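Local coordinates for protein ten1 (Schizosaccharomyces pombe, PDB 3KF6) that is required for telomere maintenance, pairs with Stn1 in an Rpa2-Rpa3-like complex and probably binds single-stranded telomeric DNA, at residues K8-N13 / E100-D105; K23-G28 / N67-K72; C29-K34 / Q61-L66; S46-V51 / D75-V80. All coordinates share one frame; numbering follows the deposited sequence.

Contact 1 (K8-N13 / E100-D105)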
loop_
_atom_site.group_PDB
_atom_site.type_symbol
_atom_site.label_atom_id
_atom_site.label_comp_id
_atom_site.label_asym_id
_atom_site.label_seq_id
_atom_site.Cartn_x
_atom_site.Cartn_y
_atom_site.Cartn_z
ATOM N N LYS B 8 -1.784 -7.259 -5.187
ATOM C CA LYS B 8 -1.975 -8.405 -4.304
ATOM C C LYS B 8 -0.624 -8.660 -3.653
ATOM O O LYS B 8 0.366 -8.912 -4.346
ATOM C CB LYS B 8 -2.390 -9.653 -5.090
ATOM C CG LYS B 8 -3.880 -9.761 -5.343
ATOM C CD LYS B 8 -4.203 -10.985 -6.189
ATOM C CE LYS B 8 -3.731 -12.281 -5.545
ATOM N NZ LYS B 8 -3.945 -13.447 -6.463
ATOM N N LEU B 9 -0.583 -8.580 -2.329
ATOM C CA LEU B 9 0.647 -8.805 -1.578
ATOM C C LEU B 9 0.855 -10.305 -1.430
ATOM O O LEU B 9 0.085 -10.978 -0.744
ATOM C CB LEU B 9 0.538 -8.136 -0.207
ATOM C CG LEU B 9 1.747 -8.219 0.721
ATOM C CD1 LEU B 9 2.952 -7.532 0.080
ATOM C CD2 LEU B 9 1.388 -7.553 2.049
ATOM N N ILE B 10 1.908 -10.822 -2.058
ATOM C CA ILE B 10 2.180 -12.259 -2.028
ATOM C C ILE B 10 3.662 -12.601 -1.894
ATOM O O ILE B 10 4.515 -11.724 -1.856
ATOM C CB ILE B 10 1.702 -12.920 -3.324
ATOM C CG1 ILE B 10 2.452 -12.308 -4.510
ATOM C CG2 ILE B 10 0.204 -12.727 -3.497
ATOM C CD1 ILE B 10 2.185 -13.004 -5.834
ATOM N N PHE B 11 3.952 -13.897 -1.824
ATOM C CA PHE B 11 5.327 -14.365 -1.765
ATOM C C PHE B 11 5.668 -14.756 -3.194
ATOM O O PHE B 11 4.773 -15.010 -3.999
ATOM C CB PHE B 11 5.460 -15.606 -0.873
ATOM C CG PHE B 11 5.159 -15.352 0.569
ATOM C CD1 PHE B 11 3.939 -15.738 1.112
ATOM C CD2 PHE B 11 6.089 -14.719 1.385
ATOM C CE1 PHE B 11 3.650 -15.498 2.454
ATOM C CE2 PHE B 11 5.809 -14.474 2.726
ATOM C CZ PHE B 11 4.585 -14.867 3.262
ATOM N N ILE B 12 6.955 -14.798 -3.516
ATOM C CA ILE B 12 7.352 -15.172 -4.862
ATOM C C ILE B 12 6.822 -16.559 -5.216
ATOM O O ILE B 12 6.408 -16.797 -6.352
ATOM C CB ILE B 12 8.886 -15.128 -5.017
ATOM C CG1 ILE B 12 9.338 -13.663 -5.089
ATOM C CG2 ILE B 12 9.320 -15.895 -6.272
ATOM C CD1 ILE B 12 10.838 -13.481 -5.207
ATOM N N ASN B 13 6.812 -17.463 -4.240
ATOM C CA ASN B 13 6.330 -18.819 -4.476
ATOM C C ASN B 13 4.840 -18.894 -4.817
ATOM O O ASN B 13 4.336 -19.969 -5.150
ATOM C CB ASN B 13 6.627 -19.714 -3.263
ATOM C CG ASN B 13 5.908 -19.266 -2.006
ATOM O OD1 ASN B 13 4.688 -19.109 -1.995
ATOM N ND2 ASN B 13 6.665 -19.069 -0.929
ATOM N N GLU B 100 -0.288 -13.386 7.565
ATOM C CA GLU B 100 -1.458 -13.005 8.352
ATOM C C GLU B 100 -2.478 -12.236 7.523
ATOM O O GLU B 100 -3.679 -12.462 7.641
ATOM C CB GLU B 100 -1.048 -12.165 9.564
ATOM C CG GLU B 100 -0.454 -12.965 10.697
ATOM C CD GLU B 100 -1.369 -14.096 11.134
ATOM O OE1 GLU B 100 -1.061 -15.264 10.820
ATOM O OE2 GLU B 100 -2.403 -13.813 11.778
ATOM N N ARG B 101 -2.003 -11.322 6.683
ATOM C CA ARG B 101 -2.919 -10.551 5.853
ATOM C C ARG B 101 -3.702 -11.424 4.883
ATOM O O ARG B 101 -4.830 -11.098 4.531
ATOM C CB ARG B 101 -2.168 -9.468 5.073
ATOM C CG ARG B 101 -1.675 -8.347 5.951
ATOM C CD ARG B 101 -1.273 -7.157 5.129
ATOM N NE ARG B 101 -2.385 -6.654 4.320
ATOM C CZ ARG B 101 -2.306 -5.574 3.550
ATOM N NH1 ARG B 101 -1.174 -4.886 3.492
ATOM N NH2 ARG B 101 -3.350 -5.193 2.822
ATOM N N GLN B 102 -3.108 -12.527 4.444
ATOM C CA GLN B 102 -3.790 -13.422 3.515
ATOM C C GLN B 102 -4.803 -14.283 4.263
ATOM O O GLN B 102 -5.838 -14.662 3.711
ATOM C CB GLN B 102 -2.775 -14.324 2.792
ATOM C CG GLN B 102 -1.801 -13.564 1.910
ATOM C CD GLN B 102 -0.822 -14.471 1.178
ATOM O OE1 GLN B 102 -0.651 -15.642 1.522
ATOM N NE2 GLN B 102 -0.158 -13.923 0.172
ATOM N N LYS B 103 -4.513 -14.564 5.530
ATOM C CA LYS B 103 -5.381 -15.413 6.343
ATOM C C LYS B 103 -6.486 -14.693 7.123
ATOM O O LYS B 103 -7.536 -15.286 7.392
ATOM C CB LYS B 103 -4.527 -16.235 7.310
ATOM C CG LYS B 103 -3.521 -17.145 6.609
ATOM C CD LYS B 103 -2.591 -17.821 7.607
ATOM C CE LYS B 103 -1.508 -18.625 6.900
ATOM N NZ LYS B 103 -2.060 -19.761 6.108
ATOM N N CYS B 104 -6.259 -13.431 7.491
ATOM C CA CYS B 104 -7.259 -12.664 8.241
ATOM C C CYS B 104 -8.187 -11.919 7.284
ATOM O O CYS B 104 -7.738 -11.321 6.304
ATOM C CB CYS B 104 -6.575 -11.672 9.186
ATOM S SG CYS B 104 -5.438 -12.451 10.350
ATOM N N ASP B 105 -9.485 -11.956 7.559
ATOM C CA ASP B 105 -10.454 -11.290 6.687
ATOM C C ASP B 105 -10.445 -9.756 6.719
ATOM O O ASP B 105 -9.707 -9.150 7.524
ATOM C CB ASP B 105 -11.869 -11.743 7.020
ATOM C CG ASP B 105 -12.230 -13.062 6.369
ATOM O OD1 ASP B 105 -11.557 -13.415 5.382
ATOM O OD2 ASP B 105 -13.171 -13.753 6.829
ATOM O OXT ASP B 105 -11.218 -9.161 5.936
#
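Gln102, on the last turn of helix 91-103, reaches across to the backbone of Leu9 and makes the hydrogen bond that joins the two segments. Its CG lies anti to the carbonyl carbon (chi1 -64°), and the chain runs on extended, which carries the amide to the backbone of Leu9. There NE2 donates to Leu9 O at 3.1 Å. The oxygen sits close to the plane of the Gln102 amide and is met in its own carbonyl plane, on a lone pair, with an N-H...O angle of 159°. A second acceptor, Gln14 OE1, is bonded to the same NE2, so the amide nitrogen is held by two oxygens. NE2 also lies against Ile10, 3.6 Å from its CA and 3.9 Å from its CG2.

Leu9 sets out toward the helix, and its side chain crosses Arg101 at about a right angle. Its CD2 touches Arg101 NH1 at 4.0 Å and Arg101 CD at 4.1 Å. The guanidinium is engaged mainly by the partner subunit: NH1 bonds to Asp72 O of Stn1, and the group makes a cation-pi contact with Trp136 of Stn1, on which Leu9 also packs. This is the joint between the short N-terminal strand 8-9, which runs beside the first barrel strand 23-34 of the OB fold, and the C-terminal helix, set at the Stn1 interface, consistent with the Rpa2-Rpa3-like character of the Stn1-Ten1 pair.

Contact 2 (K23-G28 / N67-K72)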
loop_
_atom_site.group_PDB
_atom_site.type_symbol
_atom_site.label_atom_id
_atom_site.label_comp_id
_atom_site.label_asym_id
_atom_site.label_seq_id
_atom_site.Cartn_x
_atom_site.Cartn_y
_atom_site.Cartn_z
ATOM N N LYS B 23 -1.905 -7.281 -10.904
ATOM C CA LYS B 23 -0.851 -6.491 -10.266
ATOM C C LYS B 23 -0.446 -7.195 -8.980
ATOM O O LYS B 23 -1.295 -7.545 -8.166
ATOM C CB LYS B 23 -1.339 -5.082 -9.950
ATOM C CG LYS B 23 -0.270 -4.208 -9.291
ATOM C CD LYS B 23 -0.786 -2.803 -8.993
ATOM C CE LYS B 23 -1.106 -2.032 -10.262
ATOM N NZ LYS B 23 -1.639 -0.667 -9.974
ATOM N N LEU B 24 0.859 -7.377 -8.790
ATOM C CA LEU B 24 1.370 -8.084 -7.623
ATOM C C LEU B 24 2.459 -7.301 -6.906
ATOM O O LEU B 24 3.194 -6.544 -7.528
ATOM C CB LEU B 24 1.978 -9.422 -8.051
ATOM C CG LEU B 24 1.176 -10.320 -8.995
ATOM C CD1 LEU B 24 2.062 -11.467 -9.488
ATOM C CD2 LEU B 24 -0.048 -10.851 -8.264
ATOM N N ARG B 25 2.552 -7.488 -5.596
ATOM C CA ARG B 25 3.620 -6.858 -4.830
ATOM C C ARG B 25 4.328 -7.962 -4.055
ATOM O O ARG B 25 3.685 -8.762 -3.371
ATOM C CB ARG B 25 3.098 -5.798 -3.853
ATOM C CG ARG B 25 4.229 -5.315 -2.951
ATOM C CD ARG B 25 3.804 -4.299 -1.918
ATOM N NE ARG B 25 4.835 -4.161 -0.891
ATOM C CZ ARG B 25 4.852 -3.197 0.025
ATOM N NH1 ARG B 25 3.893 -2.276 0.044
ATOM N NH2 ARG B 25 5.826 -3.159 0.926
ATOM N N PHE B 26 5.653 -8.016 -4.172
ATOM C CA PHE B 26 6.422 -9.035 -3.474
ATOM C C PHE B 26 7.855 -8.593 -3.214
ATOM O O PHE B 26 8.350 -7.641 -3.824
ATOM C CB PHE B 26 6.427 -10.347 -4.274
ATOM C CG PHE B 26 6.896 -10.195 -5.692
ATOM C CD1 PHE B 26 6.003 -9.868 -6.702
ATOM C CD2 PHE B 26 8.240 -10.367 -6.014
ATOM C CE1 PHE B 26 6.438 -9.714 -8.021
ATOM C CE2 PHE B 26 8.686 -10.211 -7.328
ATOM C CZ PHE B 26 7.783 -9.884 -8.329
ATOM N N LEU B 27 8.505 -9.301 -2.298
ATOM C CA LEU B 27 9.884 -9.026 -1.921
ATOM C C LEU B 27 10.753 -10.148 -2.477
ATOM O O LEU B 27 10.371 -11.318 -2.433
ATOM C CB LEU B 27 9.984 -8.969 -0.393
ATOM C CG LEU B 27 11.355 -8.789 0.252
ATOM C CD1 LEU B 27 11.940 -7.442 -0.131
ATOM C CD2 LEU B 27 11.210 -8.897 1.766
ATOM N N GLY B 28 11.920 -9.796 -3.001
ATOM C CA GLY B 28 12.798 -10.809 -3.556
ATOM C C GLY B 28 14.262 -10.456 -3.401
ATOM O O GLY B 28 14.617 -9.285 -3.240
ATOM N N ASN B 67 11.756 -4.578 -3.085
ATOM C CA ASN B 67 10.293 -4.647 -3.064
ATOM C C ASN B 67 9.900 -4.384 -4.514
ATOM O O ASN B 67 10.404 -3.449 -5.140
ATOM C CB ASN B 67 9.677 -3.566 -2.173
ATOM C CG ASN B 67 9.664 -3.947 -0.711
ATOM O OD1 ASN B 67 9.300 -5.068 -0.347
ATOM N ND2 ASN B 67 10.045 -3.008 0.144
ATOM N N ILE B 68 8.992 -5.199 -5.037
ATOM C CA ILE B 68 8.562 -5.085 -6.422
ATOM C C ILE B 68 7.053 -4.965 -6.559
ATOM O O ILE B 68 6.313 -5.656 -5.873
ATOM C CB ILE B 68 8.966 -6.357 -7.229
ATOM C CG1 ILE B 68 10.488 -6.509 -7.262
ATOM C CG2 ILE B 68 8.405 -6.294 -8.649
ATOM C CD1 ILE B 68 11.194 -5.435 -8.044
ATOM N N VAL B 69 6.614 -4.062 -7.428
ATOM C CA VAL B 69 5.200 -3.945 -7.758
ATOM C C VAL B 69 5.218 -4.099 -9.270
ATOM O O VAL B 69 5.948 -3.387 -9.959
ATOM C CB VAL B 69 4.582 -2.581 -7.407
ATOM C CG1 VAL B 69 3.141 -2.526 -7.948
ATOM C CG2 VAL B 69 4.570 -2.386 -5.905
ATOM N N GLY B 70 4.452 -5.051 -9.787
ATOM C CA GLY B 70 4.423 -5.249 -11.221
ATOM C C GLY B 70 3.240 -6.091 -11.634
ATOM O O GLY B 70 2.408 -6.442 -10.801
ATOM N N ARG B 71 3.160 -6.409 -12.920
ATOM C CA ARG B 71 2.068 -7.228 -13.434
ATOM C C ARG B 71 2.592 -8.551 -13.964
ATOM O O ARG B 71 3.624 -8.596 -14.638
ATOM C CB ARG B 71 1.331 -6.506 -14.565
ATOM C CG ARG B 71 0.548 -5.291 -14.140
ATOM C CD ARG B 71 -0.326 -4.782 -15.285
ATOM N NE ARG B 71 -1.004 -3.552 -14.903
ATOM C CZ ARG B 71 -1.995 -3.490 -14.020
ATOM N NH1 ARG B 71 -2.438 -4.596 -13.434
ATOM N NH2 ARG B 71 -2.521 -2.317 -13.703
ATOM N N LYS B 72 1.879 -9.628 -13.658
ATOM C CA LYS B 72 2.275 -10.948 -14.126
ATOM C C LYS B 72 2.054 -11.026 -15.633
ATOM O O LYS B 72 0.954 -10.755 -16.117
ATOM C CB LYS B 72 1.450 -12.026 -13.414
ATOM C CG LYS B 72 1.772 -13.456 -13.829
ATOM C CD LYS B 72 1.133 -14.443 -12.858
ATOM C CE LYS B 72 1.483 -15.888 -13.183
ATOM N NZ LYS B 72 0.734 -16.390 -14.362
HETATM O O HOH W 1 6.709 -6.255 -0.546
HETATM O O HOH W 2 7.622 -4.700 2.393
#
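Asn67 OD1 accepts hydrogen bonds from two waters that link it to Arg25: water 1 also accepts from Arg25 NE at 2.8 Å, and water 2 from Arg25 NH2. The guanidinium has a further partner in Glu132 of Stn1. These residues lie on neighbouring antiparallel strands of the OB-fold barrel, 23-28 and 67-72, in which Leu24 pairs with Gly70 and Phe26 with Ile68 as hydrogen-bonded pairs. The shortest of their four bonds is Leu24 N to Gly70 O, 2.7 Å and nearly straight at 171°.

On the face that carries Arg25 and Val69, Lys23 crosses Arg71, its CE over one face of the guanidinium and 3.7 Å from Arg71 NH2. Lys23 NZ is only 4.2 Å from NH2, a like-charge approach probably eased by Asp5, which forms salt bridges with both residues; NZ also hydrogen-bonds to Leu2 O. An alanine in place of Lys23 would probably take from Val69 CG1 and the guanidinium face the packing of the chain beyond CB, and leave Asp5 and Leu2 O without that ammonium.

Phe26 and Ile68 lie side by side on the other face. With Phe26 CG between the backbone N and the carbonyl carbon (chi1 54°), the ring receives Ile68 CB over its face, 4.0 Å from the centroid, while Ile68 CG2 meets Phe26 CZ at 3.7 Å.

Contact 3 (C29-K34 / Q61-L66)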
loop_
_atom_site.group_PDB
_atom_site.type_symbol
_atom_site.label_atom_id
_atom_site.label_comp_id
_atom_site.label_asym_id
_atom_site.label_seq_id
_atom_site.Cartn_x
_atom_site.Cartn_y
_atom_site.Cartn_z
ATOM N N CYS B 29 15.108 -11.481 -3.457
ATOM C CA CYS B 29 16.548 -11.317 -3.312
ATOM C C CYS B 29 17.227 -11.398 -4.682
ATOM O O CYS B 29 17.000 -12.345 -5.440
ATOM C CB CYS B 29 17.080 -12.408 -2.386
ATOM S SG CYS B 29 18.810 -12.240 -1.982
ATOM N N VAL B 30 18.066 -10.413 -4.992
ATOM C CA VAL B 30 18.729 -10.381 -6.292
ATOM C C VAL B 30 19.693 -11.535 -6.536
ATOM O O VAL B 30 20.663 -11.720 -5.801
ATOM C CB VAL B 30 19.486 -9.049 -6.507
ATOM C CG1 VAL B 30 20.175 -9.054 -7.863
ATOM C CG2 VAL B 30 18.512 -7.886 -6.434
ATOM N N GLN B 31 19.414 -12.318 -7.573
ATOM C CA GLN B 31 20.274 -13.442 -7.926
ATOM C C GLN B 31 21.141 -13.041 -9.115
ATOM O O GLN B 31 22.315 -13.417 -9.197
ATOM C CB GLN B 31 19.435 -14.671 -8.284
ATOM C CG GLN B 31 20.266 -15.905 -8.631
ATOM C CD GLN B 31 21.267 -16.255 -7.545
ATOM O OE1 GLN B 31 20.917 -16.349 -6.366
ATOM N NE2 GLN B 31 22.520 -16.457 -7.938
ATOM N N SER B 32 20.555 -12.278 -10.034
ATOM C CA SER B 32 21.268 -11.816 -11.220
ATOM C C SER B 32 20.512 -10.687 -11.917
ATOM O O SER B 32 19.302 -10.536 -11.749
ATOM C CB SER B 32 21.479 -12.977 -12.197
ATOM O OG SER B 32 20.240 -13.492 -12.649
ATOM N N TYR B 33 21.235 -9.901 -12.708
ATOM C CA TYR B 33 20.650 -8.773 -13.421
ATOM C C TYR B 33 21.351 -8.614 -14.767
ATOM O O TYR B 33 22.421 -8.007 -14.850
ATOM C CB TYR B 33 20.807 -7.513 -12.561
ATOM C CG TYR B 33 20.312 -6.220 -13.170
ATOM C CD1 TYR B 33 19.065 -6.144 -13.789
ATOM C CD2 TYR B 33 21.072 -5.052 -13.075
ATOM C CE1 TYR B 33 18.586 -4.935 -14.295
ATOM C CE2 TYR B 33 20.600 -3.840 -13.574
ATOM C CZ TYR B 33 19.357 -3.789 -14.183
ATOM O OH TYR B 33 18.882 -2.591 -14.674
ATOM N N LYS B 34 20.747 -9.165 -15.819
ATOM C CA LYS B 34 21.330 -9.101 -17.159
ATOM C C LYS B 34 20.284 -8.996 -18.270
ATOM O O LYS B 34 19.178 -9.518 -18.147
ATOM C CB LYS B 34 22.179 -10.348 -17.415
ATOM C CG LYS B 34 21.352 -11.626 -17.515
ATOM C CD LYS B 34 22.201 -12.838 -17.869
ATOM C CE LYS B 34 21.331 -14.078 -18.043
ATOM N NZ LYS B 34 22.124 -15.279 -18.427
ATOM N N GLN B 61 23.138 -4.536 -6.089
ATOM C CA GLN B 61 24.108 -5.480 -5.552
ATOM C C GLN B 61 23.513 -6.877 -5.422
ATOM O O GLN B 61 22.372 -7.041 -4.992
ATOM C CB GLN B 61 24.608 -4.979 -4.190
ATOM C CG GLN B 61 25.785 -5.756 -3.616
ATOM C CD GLN B 61 26.635 -4.911 -2.675
ATOM O OE1 GLN B 61 26.170 -4.457 -1.630
ATOM N NE2 GLN B 61 27.892 -4.693 -3.052
ATOM N N LYS B 62 24.291 -7.884 -5.805
ATOM C CA LYS B 62 23.826 -9.259 -5.721
ATOM C C LYS B 62 23.432 -9.577 -4.285
ATOM O O LYS B 62 24.100 -9.161 -3.336
ATOM C CB LYS B 62 24.915 -10.231 -6.190
ATOM C CG LYS B 62 24.454 -11.686 -6.221
ATOM C CD LYS B 62 25.499 -12.623 -6.815
ATOM C CE LYS B 62 24.981 -14.059 -6.825
ATOM N NZ LYS B 62 25.962 -15.036 -7.377
ATOM N N HIS B 63 22.330 -10.305 -4.141
ATOM C CA HIS B 63 21.811 -10.711 -2.843
ATOM C C HIS B 63 21.096 -9.622 -2.050
ATOM O O HIS B 63 20.686 -9.855 -0.913
ATOM C CB HIS B 63 22.926 -11.323 -1.988
ATOM C CG HIS B 63 23.475 -12.601 -2.544
ATOM N ND1 HIS B 63 22.678 -13.686 -2.832
ATOM C CD2 HIS B 63 24.739 -12.962 -2.868
ATOM C CE1 HIS B 63 23.427 -14.665 -3.310
ATOM N NE2 HIS B 63 24.682 -14.251 -3.343
ATOM N N GLU B 64 20.935 -8.436 -2.628
ATOM C CA GLU B 64 20.218 -7.396 -1.899
ATOM C C GLU B 64 18.723 -7.646 -2.085
ATOM O O GLU B 64 18.302 -8.271 -3.067
ATOM C CB GLU B 64 20.596 -5.996 -2.387
ATOM C CG GLU B 64 20.007 -5.566 -3.713
ATOM C CD GLU B 64 20.207 -4.080 -3.944
ATOM O OE1 GLU B 64 19.617 -3.288 -3.183
ATOM O OE2 GLU B 64 20.956 -3.701 -4.867
ATOM N N TRP B 65 17.926 -7.175 -1.133
ATOM C CA TRP B 65 16.486 -7.382 -1.187
ATOM C C TRP B 65 15.732 -6.189 -1.756
ATOM O O TRP B 65 15.992 -5.040 -1.391
ATOM C CB TRP B 65 15.961 -7.741 0.204
ATOM C CG TRP B 65 16.375 -9.129 0.638
ATOM C CD1 TRP B 65 17.558 -9.498 1.213
ATOM C CD2 TRP B 65 15.609 -10.330 0.490
ATOM N NE1 TRP B 65 17.576 -10.856 1.432
ATOM C CE2 TRP B 65 16.391 -11.391 0.996
ATOM C CE3 TRP B 65 14.336 -10.612 -0.026
ATOM C CZ2 TRP B 65 15.942 -12.716 1.002
ATOM C CZ3 TRP B 65 13.889 -11.930 -0.022
ATOM C CH2 TRP B 65 14.691 -12.966 0.490
ATOM N N LEU B 66 14.793 -6.481 -2.651
ATOM C CA LEU B 66 14.001 -5.449 -3.312
ATOM C C LEU B 66 12.502 -5.673 -3.197
ATOM O O LEU B 66 12.042 -6.813 -3.201
ATOM C CB LEU B 66 14.338 -5.415 -4.805
ATOM C CG LEU B 66 15.785 -5.147 -5.217
ATOM C CD1 LEU B 66 15.904 -5.271 -6.733
ATOM C CD2 LEU B 66 16.197 -3.755 -4.751
#
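Val30 forms both backbone hydrogen bonds between the segments: His63 N donates to Val30 O at 2.7 Å, and Val30 N donates to Glu64 O at 2.9 Å in a nearly straight bond (171°). They tie the strand to a type II beta turn running from Gln61 to Glu64. The turn is closed by Glu64 N to Gln61 O and reinforced by Glu64 OE2, which accepts from Gln61 N at 2.6 Å.

Around this polar centre, Cys29 packs on Trp65. Its CB stands over the centre of the six-membered ring, 3.5 Å from the centroid. The SG, anti to the backbone N (chi1 -174°), lies over the five-membered ring of the same indole and 3.2 Å from His63 O. A serine in place of Trp65 would probably leave Cys29 CB and SG without the aromatic face that covers them. Val30 CG2 meets Leu66 CD1 at 3.7 Å. Separately, Gln31 and Lys62 run side by side, with Gln31 NE2 3.6 Å from Lys62 CE.

Strand 37-42 borders strand 23-34 along its other edge, where Gln31 and Ser32 both face Arg39 in a classic beta bulge, and Trp65 reaches Asp42 of that strand.

Contact 4 (S46-V51 / D75-V80); sequences SVTCDV and DGIVDV
Val47 and Val78 meet through their CG2 methyls at 3.8 Å, crossing at an angle on the side where Phe26 touches them both. The rotamer of Val47 (chi1 60°) leaves CG1 between the backbone N and the carbonyl carbon and puts CG2 anti to the backbone N, where it meets Val78 and lies 3.7 Å from Gly76 O. Cys49 CB packs on Val80 CG2 at 3.6 Å. That same methyl reaches Val51 CG1, also at 3.6 Å, and the Val51 and Val80 side chains lie side by side.

The strands run parallel, 29° apart in direction; parallel pairing of this kind helps close the OB-fold barrel, here between strands 45-50 and 77-85. Four hydrogen bonds join the backbones, among them Val78 N to Thr48 O at 2.8 Å and Asp50 N to Val78 O at 2.9 Å. Gly76, whose positive phi favours glycine, supplies the acceptor for Thr48 N.

On the face shared by Thr48 and Ile77, Asp50 and Asp79 point the same way with their carboxylate planes 48° apart. Asp50 CG is anti to the backbone N, whereas Asp79 CG is anti to the carbonyl carbon, and with the two carboxylates so placed Asp50 OD2 and Asp79 OD1 come within 3.9 Å, a repulsion probably offset by Arg73 NH2, which makes a salt bridge to each.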
loop_
_atom_site.group_PDB
_atom_site.type_symbol
_atom_site.label_atom_id
_atom_site.label_comp_id
_atom_site.label_asym_id
_atom_site.label_seq_id
_atom_site.Cartn_x
_atom_site.Cartn_y
_atom_site.Cartn_z
ATOM N N SER B 46 11.715 -18.643 -7.400
ATOM C CA SER B 46 12.320 -17.579 -8.179
ATOM C C SER B 46 11.340 -17.009 -9.190
ATOM O O SER B 46 10.306 -17.611 -9.493
ATOM C CB SER B 46 13.565 -18.095 -8.905
ATOM O OG SER B 46 13.226 -19.117 -9.819
ATOM N N VAL B 47 11.668 -15.832 -9.701
ATOM C CA VAL B 47 10.834 -15.178 -10.693
ATOM C C VAL B 47 11.700 -14.276 -11.553
ATOM O O VAL B 47 12.669 -13.682 -11.073
ATOM C CB VAL B 47 9.710 -14.331 -10.033
ATOM C CG1 VAL B 47 10.309 -13.256 -9.160
ATOM C CG2 VAL B 47 8.825 -13.707 -11.102
ATOM N N THR B 48 11.358 -14.199 -12.832
ATOM C CA THR B 48 12.080 -13.358 -13.768
ATOM C C THR B 48 11.323 -12.040 -13.877
ATOM O O THR B 48 10.137 -12.018 -14.211
ATOM C CB THR B 48 12.172 -14.033 -15.149
ATOM O OG1 THR B 48 13.071 -15.143 -15.070
ATOM C CG2 THR B 48 12.663 -13.047 -16.200
ATOM N N CYS B 49 12.014 -10.947 -13.579
ATOM C CA CYS B 49 11.408 -9.625 -13.618
ATOM C C CYS B 49 11.987 -8.761 -14.729
ATOM O O CYS B 49 13.197 -8.562 -14.805
ATOM C CB CYS B 49 11.604 -8.922 -12.275
ATOM S SG CYS B 49 10.863 -9.797 -10.866
ATOM N N ASP B 50 11.107 -8.250 -15.583
ATOM C CA ASP B 50 11.512 -7.392 -16.689
ATOM C C ASP B 50 11.569 -5.956 -16.184
ATOM O O ASP B 50 10.541 -5.367 -15.859
ATOM C CB ASP B 50 10.498 -7.495 -17.829
ATOM C CG ASP B 50 10.890 -6.664 -19.042
ATOM O OD1 ASP B 50 11.401 -5.537 -18.863
ATOM O OD2 ASP B 50 10.670 -7.136 -20.177
ATOM N N VAL B 51 12.770 -5.392 -16.121
ATOM C CA VAL B 51 12.942 -4.027 -15.636
ATOM C C VAL B 51 13.456 -3.097 -16.726
ATOM O O VAL B 51 13.953 -2.007 -16.436
ATOM C CB VAL B 51 13.929 -3.978 -14.448
ATOM C CG1 VAL B 51 13.340 -4.713 -13.251
ATOM C CG2 VAL B 51 15.262 -4.607 -14.853
ATOM N N ASP B 75 3.412 -17.304 -16.362
ATOM C CA ASP B 75 4.090 -17.993 -15.272
ATOM C C ASP B 75 5.585 -17.690 -15.251
ATOM O O ASP B 75 6.257 -17.733 -16.282
ATOM C CB ASP B 75 3.875 -19.506 -15.360
ATOM C CG ASP B 75 2.436 -19.907 -15.094
ATOM O OD1 ASP B 75 1.829 -19.363 -14.146
ATOM O OD2 ASP B 75 1.916 -20.777 -15.822
ATOM N N GLY B 76 6.088 -17.360 -14.064
ATOM C CA GLY B 76 7.502 -17.071 -13.889
ATOM C C GLY B 76 8.039 -15.746 -14.403
ATOM O O GLY B 76 9.241 -15.498 -14.301
ATOM N N ILE B 77 7.178 -14.888 -14.943
ATOM C CA ILE B 77 7.646 -13.606 -15.465
ATOM C C ILE B 77 6.750 -12.445 -15.040
ATOM O O ILE B 77 5.528 -12.492 -15.185
ATOM C CB ILE B 77 7.746 -13.647 -17.011
ATOM C CG1 ILE B 77 8.534 -12.440 -17.533
ATOM C CG2 ILE B 77 6.367 -13.681 -17.612
ATOM C CD1 ILE B 77 7.794 -11.127 -17.496
ATOM N N VAL B 78 7.380 -11.398 -14.518
ATOM C CA VAL B 78 6.671 -10.216 -14.050
ATOM C C VAL B 78 7.207 -8.940 -14.694
ATOM O O VAL B 78 8.420 -8.721 -14.740
ATOM C CB VAL B 78 6.806 -10.060 -12.513
ATOM C CG1 VAL B 78 6.258 -8.709 -12.078
ATOM C CG2 VAL B 78 6.077 -11.195 -11.797
ATOM N N ASP B 79 6.302 -8.109 -15.196
ATOM C CA ASP B 79 6.678 -6.831 -15.791
ATOM C C ASP B 79 6.687 -5.817 -14.651
ATOM O O ASP B 79 5.640 -5.485 -14.096
ATOM C CB ASP B 79 5.665 -6.409 -16.860
ATOM C CG ASP B 79 5.909 -7.085 -18.194
ATOM O OD1 ASP B 79 7.017 -6.916 -18.748
ATOM O OD2 ASP B 79 4.998 -7.781 -18.690
ATOM N N VAL B 80 7.872 -5.325 -14.303
ATOM C CA VAL B 80 8.007 -4.383 -13.196
ATOM C C VAL B 80 7.504 -2.969 -13.446
ATOM O O VAL B 80 7.759 -2.377 -14.497
ATOM C CB VAL B 80 9.476 -4.297 -12.728
ATOM C CG1 VAL B 80 9.591 -3.340 -11.551
ATOM C CG2 VAL B 80 9.976 -5.683 -12.339
#

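In the fold
Contacts 2, 3 and 4 lie on one curled mixed sheet, the OB-fold barrel, while contact 1 joins the short strand 8-9, a parallel neighbour of strand 23-34, to helix 91-103. Contacts 2 and 3 share strands 23-34 and 65-74, their centres about 15 Å apart, and the Gly28 O to Leu66 N bond continues the pairing between them. Contact 4 is about 9 Å from contact 2 between centres and adjoins it through Arg71 O and Asp79 N. Along the chain, contact 1 spans all the others and contact 2 spans contact 3, whereas contact 4 interleaves with both. Contacts 1 and 2 meet Stn1, whereas the segments of contacts 3 and 4 touch no other chain of the assembly.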